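Local coordinates for thiamin pyrophosphokinase family protein (Enterococcus faecalis, PDB 3MEL) that probably transfers pyrophosphate from ATP to thiamine, making thiamine diphosphate, with the help of magnesium, at residues N112-R126 with L130-P142. Sequence-based numbering, arbitrary orientation.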
ATOM      1  N   ASN A 112       1.837   5.234   6.692  1.00 26.58           N
ATOM      2  CA  ASN A 112       1.847   4.243   7.753  1.00 25.04           C
ATOM      3  C   ASN A 112       2.963   3.204   7.580  1.00 29.57           C
ATOM      4  O   ASN A 112       3.755   2.962   8.476  1.00 33.19           O
ATOM      5  CB  ASN A 112       0.481   3.544   7.835  1.00 25.06           C
ATOM      6  CG  ASN A 112      -0.616   4.418   8.462  1.00 25.37           C
ATOM      7  OD1 ASN A 112      -0.342   5.363   9.199  1.00 29.84           O
ATOM      8  ND2 ASN A 112      -1.869   4.080   8.183  1.00 24.11           N
ATOM      9  N   LEU A 113       3.020   2.601   6.405  1.00 32.08           N
ATOM     10  CA  LEU A 113       3.994   1.572   6.067  1.00 28.28           C
ATOM     11  C   LEU A 113       5.474   1.961   6.206  1.00 29.69           C
ATOM     12  O   LEU A 113       6.336   1.104   6.193  1.00 32.83           O
ATOM     13  CB  LEU A 113       3.734   1.160   4.623  1.00 30.98           C
ATOM     14  CG  LEU A 113       4.511  -0.007   4.047  1.00 30.30           C
ATOM     15  CD1 LEU A 113       4.191  -1.245   4.852  1.00 35.77           C
ATOM     16  CD2 LEU A 113       4.131  -0.192   2.597  1.00 30.45           C
ATOM     17  N   TRP A 114       5.779   3.248   6.299  1.00 31.15           N
ATOM     18  CA  TRP A 114       7.165   3.685   6.400  1.00 28.81           C
ATOM     19  C   TRP A 114       7.433   4.253   7.794  1.00 28.60           C
ATOM     20  O   TRP A 114       8.442   4.914   8.020  1.00 29.41           O
ATOM     21  CB  TRP A 114       7.482   4.749   5.335  1.00 28.81           C
ATOM     22  CG  TRP A 114       7.481   4.277   3.866  1.00 33.44           C
ATOM     23  CD1 TRP A 114       7.816   3.035   3.377  1.00 33.80           C
ATOM     24  CD2 TRP A 114       7.156   5.077   2.713  1.00 32.85           C
ATOM     25  NE1 TRP A 114       7.688   3.011   2.003  1.00 27.32           N
ATOM     26  CE2 TRP A 114       7.282   4.250   1.576  1.00 29.76           C
ATOM     27  CE3 TRP A 114       6.751   6.407   2.537  1.00 28.71           C
ATOM     28  CZ2 TRP A 114       7.025   4.719   0.288  1.00 32.57           C
ATOM     29  CZ3 TRP A 114       6.490   6.858   1.265  1.00 27.35           C
ATOM     30  CH2 TRP A 114       6.635   6.024   0.156  1.00 28.87           C
ATOM     31  N   LEU A 115       6.515   4.005   8.724  1.00 28.14           N
ATOM     32  CA  LEU A 115       6.665   4.475  10.104  1.00 26.83           C
ATOM     33  C   LEU A 115       8.034   4.171  10.737  1.00 30.18           C
ATOM     34  O   LEU A 115       8.739   5.098  11.136  1.00 31.87           O
ATOM     35  CB  LEU A 115       5.511   3.982  10.971  1.00 23.56           C
ATOM     36  CG  LEU A 115       4.277   4.878  10.859  1.00 27.01           C
ATOM     37  CD1 LEU A 115       3.010   4.192  11.296  1.00 28.81           C
ATOM     38  CD2 LEU A 115       4.476   6.143  11.642  1.00 26.89           C
ATOM     39  N   PRO A 116       8.425   2.878  10.814  1.00 28.96           N
ATOM     40  CA  PRO A 116       9.741   2.446  11.306  1.00 29.74           C
ATOM     41  C   PRO A 116      10.930   3.235  10.752  1.00 32.18           C
ATOM     42  O   PRO A 116      11.974   3.277  11.399  1.00 35.05           O
ATOM     43  CB  PRO A 116       9.845   1.004  10.799  1.00 32.29           C
ATOM     44  CG  PRO A 116       8.687   0.818   9.856  1.00 31.92           C
ATOM     45  CD  PRO A 116       7.634   1.719  10.380  1.00 28.07           C
ATOM     46  N   PHE A 117      10.790   3.819   9.564  1.00 32.17           N
ATOM     47  CA  PHE A 117      11.870   4.598   8.963  1.00 29.41           C
ATOM     48  C   PHE A 117      12.193   5.834   9.769  1.00 31.68           C
ATOM     49  O   PHE A 117      13.344   6.258   9.818  1.00 34.61           O
ATOM     50  CB  PHE A 117      11.524   5.023   7.530  1.00 30.09           C
ATOM     51  CG  PHE A 117      11.894   4.008   6.488  1.00 26.97           C
ATOM     52  CD1 PHE A 117      13.173   3.505   6.426  1.00 26.33           C
ATOM     53  CD2 PHE A 117      10.965   3.570   5.568  1.00 27.73           C
ATOM     54  CE1 PHE A 117      13.507   2.568   5.499  1.00 25.42           C
ATOM     55  CE2 PHE A 117      11.304   2.644   4.626  1.00 29.05           C
ATOM     56  CZ  PHE A 117      12.577   2.141   4.592  1.00 27.24           C
ATOM     57  N   GLU A 118      11.169   6.421  10.386  1.00 30.08           N
ATOM     58  CA  GLU A 118      11.319   7.680  11.098  1.00 26.41           C
ATOM     59  C   GLU A 118      12.260   7.553  12.293  1.00 29.02           C
ATOM     60  O   GLU A 118      12.148   6.635  13.100  1.00 30.28           O
ATOM     61  CB  GLU A 118       9.955   8.174  11.540  1.00 27.19           C
ATOM     62  CG  GLU A 118       8.913   8.084  10.455  1.00 26.90           C
ATOM     63  CD  GLU A 118       7.667   8.897  10.759  1.00 29.72           C
ATOM     64  OE1 GLU A 118       7.726   9.784  11.640  1.00 29.12           O
ATOM     65  OE2 GLU A 118       6.625   8.647  10.108  1.00 28.87           O
ATOM     66  N   PRO A 119      13.209   8.485  12.410  1.00 33.07           N
ATOM     67  CA  PRO A 119      14.219   8.325  13.464  1.00 30.47           C
ATOM     68  C   PRO A 119      13.591   8.132  14.838  1.00 30.00           C
ATOM     69  O   PRO A 119      14.181   7.454  15.667  1.00 33.67           O
ATOM     70  CB  PRO A 119      15.016   9.630  13.387  1.00 26.38           C
ATOM     71  CG  PRO A 119      14.845  10.080  11.965  1.00 30.17           C
ATOM     72  CD  PRO A 119      13.440   9.689  11.589  1.00 29.94           C
ATOM     73  N   ARG A 120      12.404   8.689  15.063  1.00 31.41           N
ATOM     74  CA  ARG A 120      11.709   8.552  16.351  1.00 29.34           C
ATOM     75  C   ARG A 120      10.985   7.211  16.536  1.00 30.40           C
ATOM     76  O   ARG A 120      10.376   6.989  17.564  1.00 35.41           O
ATOM     77  CB  ARG A 120      10.702   9.692  16.545  1.00 28.07           C
ATOM     78  CG  ARG A 120       9.356   9.421  15.911  1.00 29.17           C
ATOM     79  CD  ARG A 120       8.527  10.686  15.740  1.00 29.25           C
ATOM     80  NE  ARG A 120       7.641  10.597  14.580  0.75 30.32           N
ATOM     81  CZ  ARG A 120       6.875  11.587  14.137  1.00 30.60           C
ATOM     82  NH1 ARG A 120       6.888  12.747  14.755  1.00 33.81           N
ATOM     83  NH2 ARG A 120       6.101  11.422  13.076  1.00 29.59           N
ATOM     84  N   PHE A 121      11.033   6.332  15.540  1.00 32.43           N
ATOM     85  CA  PHE A 121      10.368   5.035  15.609  1.00 27.94           C
ATOM     86  C   PHE A 121      11.337   3.924  15.277  1.00 30.84           C
ATOM     87  O   PHE A 121      11.068   2.762  15.572  1.00 31.07           O
ATOM     88  CB  PHE A 121       9.222   4.947  14.611  1.00 29.02           C
ATOM     89  CG  PHE A 121       8.087   5.844  14.921  1.00 30.36           C
ATOM     90  CD1 PHE A 121       7.674   6.013  16.223  1.00 26.77           C
ATOM     91  CD2 PHE A 121       7.417   6.515  13.909  1.00 29.38           C
ATOM     92  CE1 PHE A 121       6.623   6.841  16.524  1.00 28.58           C
ATOM     93  CE2 PHE A 121       6.352   7.343  14.203  1.00 29.25           C
ATOM     94  CZ  PHE A 121       5.956   7.508  15.522  1.00 28.06           C
ATOM     95  N   GLN A 122      12.434   4.269  14.614  1.00 29.72           N
ATOM     96  CA  GLN A 122      13.442   3.283  14.262  1.00 30.16           C
ATOM     97  C   GLN A 122      13.797   2.342  15.445  1.00 32.69           C
ATOM     98  O   GLN A 122      13.801   1.105  15.308  1.00 30.74           O
ATOM     99  CB  GLN A 122      14.683   3.993  13.745  1.00 28.24           C
ATOM    100  CG  GLN A 122      15.076   3.538  12.358  1.00 40.08           C
ATOM    101  CD  GLN A 122      16.527   3.101  12.281  1.00 53.66           C
ATOM    102  OE1 GLN A 122      17.354   3.509  13.109  1.00 54.45           O
ATOM    103  NE2 GLN A 122      16.847   2.265  11.289  1.00 42.18           N
ATOM    104  N   GLY A 123      14.067   2.938  16.605  1.00 28.78           N
ATOM    105  CA  GLY A 123      14.475   2.210  17.789  1.00 23.12           C
ATOM    106  C   GLY A 123      13.448   1.213  18.273  1.00 27.19           C
ATOM    107  O   GLY A 123      13.739   0.382  19.134  1.00 27.31           O
ATOM    108  N   VAL A 124      12.246   1.277  17.718  1.00 25.97           N
ATOM    109  CA  VAL A 124      11.213   0.318  18.069  1.00 26.72           C
ATOM    110  C   VAL A 124      10.491  -0.308  16.864  1.00 30.40           C
ATOM    111  O   VAL A 124       9.285  -0.552  16.940  1.00 34.32           O
ATOM    112  CB  VAL A 124      10.168   0.935  19.044  1.00 28.49           C
ATOM    113  CG1 VAL A 124      10.835   1.405  20.332  1.00 28.31           C
ATOM    114  CG2 VAL A 124       9.411   2.084  18.394  1.00 26.21           C
ATOM    115  N   LEU A 125      11.203  -0.585  15.768  1.00 26.44           N
ATOM    116  CA  LEU A 125      10.548  -1.170  14.588  1.00 25.93           C
ATOM    117  C   LEU A 125      10.008  -2.558  14.867  1.00 29.33           C
ATOM    118  O   LEU A 125       8.991  -2.983  14.325  1.00 32.24           O
ATOM    119  CB  LEU A 125      11.494  -1.231  13.391  1.00 28.44           C
ATOM    120  CG  LEU A 125      12.811  -1.991  13.479  1.00 28.25           C
ATOM    121  CD1 LEU A 125      12.650  -3.445  13.151  1.00 28.14           C
ATOM    122  CD2 LEU A 125      13.760  -1.352  12.502  1.00 34.89           C
ATOM    123  N   ARG A 126      10.726  -3.269  15.719  1.00 32.56           N
ATOM    124  CA  ARG A 126      10.379  -4.605  16.126  1.00 30.38           C
ATOM    125  C   ARG A 126       9.085  -4.572  16.943  1.00 30.14           C
ATOM    126  O   ARG A 126       8.450  -5.591  17.164  1.00 32.52           O
ATOM    127  CB  ARG A 126      11.547  -5.142  16.947  1.00 33.04           C
ATOM    128  CG  ARG A 126      11.935  -6.587  16.708  1.00 32.46           C
ATOM    129  CD  ARG A 126      12.147  -6.910  15.254  1.00 30.79           C
ATOM    130  NE  ARG A 126      10.888  -7.198  14.577  1.00 35.64           N
ATOM    131  CZ  ARG A 126      10.073  -8.205  14.882  1.00 36.75           C
ATOM    132  NH1 ARG A 126       8.956  -8.371  14.190  1.00 36.64           N
ATOM    133  NH2 ARG A 126      10.366  -9.045  15.871  1.00 33.81           N
ATOM    134  N   LEU A 130       0.913  -3.471  12.046  1.00 29.94           N
ATOM    135  CA  LEU A 130      -0.281  -2.935  11.405  1.00 27.96           C
ATOM    136  C   LEU A 130      -1.130  -4.090  10.940  1.00 27.99           C
ATOM    137  O   LEU A 130      -0.609  -5.012  10.330  1.00 30.99           O
ATOM    138  CB  LEU A 130       0.101  -2.112  10.181  1.00 32.01           C
ATOM    139  CG  LEU A 130       0.765  -0.748  10.346  1.00 35.31           C
ATOM    140  CD1 LEU A 130       1.723  -0.523   9.212  1.00 33.74           C
ATOM    141  CD2 LEU A 130      -0.285   0.355  10.372  1.00 35.28           C
ATOM    142  N   CYS A 131      -2.435  -4.044  11.183  1.00 28.32           N
ATOM    143  CA  CYS A 131      -3.277  -5.187  10.836  1.00 27.43           C
ATOM    144  C   CYS A 131      -4.618  -4.872  10.202  1.00 29.34           C
ATOM    145  O   CYS A 131      -5.270  -3.891  10.518  1.00 36.00           O
ATOM    146  CB  CYS A 131      -3.492  -6.084  12.052  1.00 28.34           C
ATOM    147  SG  CYS A 131      -1.963  -6.623  12.798  1.00 36.00           S
ATOM    148  N   ASP A 132      -5.016  -5.762   9.314  1.00 30.99           N
ATOM    149  CA  ASP A 132      -6.232  -5.656   8.536  1.00 34.63           C
ATOM    150  C   ASP A 132      -6.976  -6.939   8.760  1.00 35.15           C
ATOM    151  O   ASP A 132      -6.391  -7.941   9.194  1.00 33.74           O
ATOM    152  CB  ASP A 132      -5.891  -5.631   7.030  1.00 35.59           C
ATOM    153  CG  ASP A 132      -5.925  -4.242   6.430  1.00 41.21           C
ATOM    154  OD1 ASP A 132      -5.049  -3.406   6.743  1.00 41.50           O
ATOM    155  OD2 ASP A 132      -6.832  -3.988   5.614  1.00 53.76           O
ATOM    156  N   ARG A 133      -8.252  -6.927   8.399  1.00 37.29           N
ATOM    157  CA  ARG A 133      -8.983  -8.169   8.197  1.00 37.10           C
ATOM    158  C   ARG A 133      -8.135  -9.148   7.385  1.00 34.69           C
ATOM    159  O   ARG A 133      -8.116 -10.340   7.690  1.00 37.72           O
ATOM    160  CB  ARG A 133     -10.325  -7.908   7.498  1.00 38.04           C
ATOM    161  CG  ARG A 133     -11.280  -9.109   7.509  1.00 46.14           C
ATOM    162  CD  ARG A 133     -12.663  -8.775   6.927  1.00 45.31           C
ATOM    163  NE  ARG A 133     -13.719  -9.636   7.476  1.00 58.07           N
ATOM    164  CZ  ARG A 133     -13.986  -9.791   8.782  1.00 62.06           C
ATOM    165  NH1 ARG A 133     -13.266  -9.162   9.716  1.00 53.99           N
ATOM    166  NH2 ARG A 133     -14.979 -10.592   9.166  1.00 60.68           N
ATOM    167  N   GLN A 134      -7.425  -8.637   6.372  1.00 34.56           N
ATOM    168  CA  GLN A 134      -6.677  -9.474   5.417  1.00 35.08           C
ATOM    169  C   GLN A 134      -5.168  -9.457   5.581  1.00 34.29           C
ATOM    170  O   GLN A 134      -4.477 -10.234   4.917  1.00 34.64           O
ATOM    171  CB  GLN A 134      -6.907  -9.018   3.972  1.00 34.07           C
ATOM    172  CG  GLN A 134      -8.312  -9.029   3.468  1.00 38.35           C
ATOM    173  CD  GLN A 134      -8.339  -8.991   1.956  1.00 42.77           C
ATOM    174  OE1 GLN A 134      -9.112  -8.255   1.342  1.00 45.03           O
ATOM    175  NE2 GLN A 134      -7.468  -9.775   1.344  1.00 40.36           N
ATOM    176  N   ASN A 135      -4.645  -8.546   6.396  1.00 33.13           N
ATOM    177  CA  ASN A 135      -3.205  -8.307   6.388  1.00 29.37           C
ATOM    178  C   ASN A 135      -2.627  -8.146   7.760  1.00 31.51           C
ATOM    179  O   ASN A 135      -3.287  -7.641   8.667  1.00 32.31           O
ATOM    180  CB  ASN A 135      -2.865  -7.076   5.546  1.00 26.72           C
ATOM    181  CG  ASN A 135      -3.058  -7.320   4.079  1.00 30.31           C
ATOM    182  OD1 ASN A 135      -2.226  -7.951   3.439  1.00 31.48           O
ATOM    183  ND2 ASN A 135      -4.169  -6.843   3.536  1.00 30.09           N
ATOM    184  N   SER A 136      -1.384  -8.578   7.908  1.00 28.44           N
ATOM    185  CA  SER A 136      -0.689  -8.398   9.160  1.00 29.17           C
ATOM    186  C   SER A 136       0.778  -8.146   8.895  1.00 30.43           C
ATOM    187  O   SER A 136       1.460  -9.006   8.325  1.00 29.22           O
ATOM    188  CB  SER A 136      -0.856  -9.617  10.059  1.00 30.11           C
ATOM    189  OG  SER A 136       0.009  -9.509  11.178  1.00 35.08           O
ATOM    190  N   ILE A 137       1.262  -6.983   9.345  1.00 27.20           N
ATOM    191  CA  ILE A 137       2.568  -6.480   8.948  1.00 25.00           C
ATOM    192  C   ILE A 137       3.540  -6.329  10.115  1.00 30.63           C
ATOM    193  O   ILE A 137       3.215  -5.730  11.128  1.00 33.38           O
ATOM    194  CB  ILE A 137       2.409  -5.131   8.212  1.00 27.70           C
ATOM    195  CG1 ILE A 137       1.445  -5.284   7.029  1.00 27.81           C
ATOM    196  CG2 ILE A 137       3.757  -4.622   7.709  1.00 34.52           C
ATOM    197  CD1 ILE A 137       1.012  -3.994   6.379  1.00 25.68           C
ATOM    198  N   GLN A 138       4.740  -6.876   9.958  1.00 30.51           N
ATOM    199  CA  GLN A 138       5.786  -6.778  10.972  1.00 29.60           C
ATOM    200  C   GLN A 138       7.047  -6.221  10.337  1.00 30.88           C
ATOM    201  O   GLN A 138       7.303  -6.482   9.163  1.00 34.07           O
ATOM    202  CB  GLN A 138       6.100  -8.157  11.543  1.00 32.08           C
ATOM    203  CG  GLN A 138       5.387  -8.482  12.843  1.00 40.35           C
ATOM    204  CD  GLN A 138       6.064  -9.613  13.610  1.00 42.72           C
ATOM    205  OE1 GLN A 138       5.994 -10.779  13.215  1.00 47.50           O
ATOM    206  NE2 GLN A 138       6.732  -9.270  14.699  1.00 39.18           N
ATOM    207  N   TYR A 139       7.849  -5.480  11.097  1.00 31.75           N
ATOM    208  CA  TYR A 139       9.066  -4.886  10.528  1.00 31.64           C
ATOM    209  C   TYR A 139      10.341  -5.509  11.059  1.00 32.89           C
ATOM    210  O   TYR A 139      10.415  -5.887  12.223  1.00 33.57           O
ATOM    211  CB  TYR A 139       9.102  -3.366  10.722  1.00 29.95           C
ATOM    212  CG  TYR A 139       7.966  -2.669  10.026  1.00 29.20           C
ATOM    213  CD1 TYR A 139       8.039  -2.339   8.680  1.00 31.53           C
ATOM    214  CD2 TYR A 139       6.808  -2.361  10.708  1.00 31.37           C
ATOM    215  CE1 TYR A 139       6.991  -1.709   8.044  1.00 31.16           C
ATOM    216  CE2 TYR A 139       5.762  -1.733  10.081  1.00 31.80           C
ATOM    217  CZ  TYR A 139       5.855  -1.415   8.758  1.00 30.31           C
ATOM    218  OH  TYR A 139       4.795  -0.809   8.169  1.00 33.59           O
ATOM    219  N   TYR A 140      11.342  -5.614  10.189  1.00 34.13           N
ATOM    220  CA  TYR A 140      12.626  -6.182  10.572  1.00 33.19           C
ATOM    221  C   TYR A 140      13.818  -5.377  10.066  1.00 34.42           C
ATOM    222  O   TYR A 140      13.857  -4.980   8.909  1.00 36.76           O
ATOM    223  CB  TYR A 140      12.740  -7.609  10.060  1.00 31.00           C
ATOM    224  CG  TYR A 140      11.822  -8.580  10.752  1.00 31.73           C
ATOM    225  CD1 TYR A 140      12.202  -9.203  11.926  1.00 30.92           C
ATOM    226  CD2 TYR A 140      10.575  -8.872  10.230  1.00 31.73           C
ATOM    227  CE1 TYR A 140      11.368 -10.075  12.556  1.00 30.43           C
ATOM    228  CE2 TYR A 140       9.728  -9.749  10.858  1.00 32.08           C
ATOM    229  CZ  TYR A 140      10.128 -10.353  12.020  1.00 31.44           C
ATOM    230  OH  TYR A 140       9.285 -11.252  12.642  1.00 34.31           O
ATOM    231  N   ALA A 141      14.785  -5.145  10.945  1.00 31.19           N
ATOM    232  CA  ALA A 141      16.087  -4.673  10.527  1.00 34.80           C
ATOM    233  C   ALA A 141      16.969  -5.904  10.340  1.00 39.01           C
ATOM    234  O   ALA A 141      16.577  -6.996  10.725  1.00 38.32           O
ATOM    235  CB  ALA A 141      16.662  -3.761  11.564  1.00 36.40           C
ATOM    236  N   PRO A 142      18.166  -5.734   9.751  1.00 41.72           N
ATOM    237  CA  PRO A 142      19.054  -6.866   9.461  1.00 38.42           C
ATOM    238  C   PRO A 142      19.293  -7.785  10.654  1.00 44.14           C
ATOM    239  O   PRO A 142      19.744  -7.350  11.713  1.00 43.96           O
ATOM    240  CB  PRO A 142      20.368  -6.182   9.088  1.00 37.78           C
ATOM    241  CG  PRO A 142      19.958  -4.900   8.520  1.00 37.91           C
ATOM    242  CD  PRO A 142      18.771  -4.457   9.335  1.00 38.98           C
TER
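Two bends in the side chain of Arg-126, at chi2 and chi3, fold its guanidinium back over strand 135-140, while Tyr-139, with CG beside its backbone N and anti to the carbonyl carbon (chi1 -62°), reaches the other way, toward Pro-116 and Leu-113. Arg-126 is gripped twice. Its NE donates a nearly straight hydrogen bond to Tyr-139 O, 2.7 Å away and close to the guanidinium plane, and one face of the group lies flat on the Tyr-140 ring. The two planes are only 13° apart, and Arg-126 CZ sits 3.8 Å from the ring centroid, an off-centre cation-pi stack shifted toward the CE1 and CZ side. Tyr-140 in turn meets Phe-199 edge-to-face. One residue earlier in the strand, the Tyr-139 ring takes Pro-116 over one face: Pro-116 CG stands 3.4 Å from the Tyr-139 ring centroid, almost on the normal, a CH-pi contact. The phenol end runs on to Leu-113, where Tyr-139 OH is 3.2 Å from Leu-113 O and Leu-113 CD1 also touches it. The strands belong to a beta hairpin, 128-131 with 135-140, in the middle of the large mixed sheet; 128-131 lies parallel to 95-99, and 135-140 pairs antiparallel with 206-211 on its other side. The chain entering this hairpin thus packs back on its second strand. Leu-125 packs along the strand backbone after Tyr-139: its CD1 lies 3.4 Å from Tyr-139 O, and its CD2 lies 3.9 Å from Ala-141 CB. At the opposite end of the contact, Leu-130 CD2 meets Asn-112 CB at 4.1 Å. The Asn-112 side chain lies close to those of Thr-80 and His-108, which line the thiamine diphosphate pocket, so this end of the buried interface borders the ligand site.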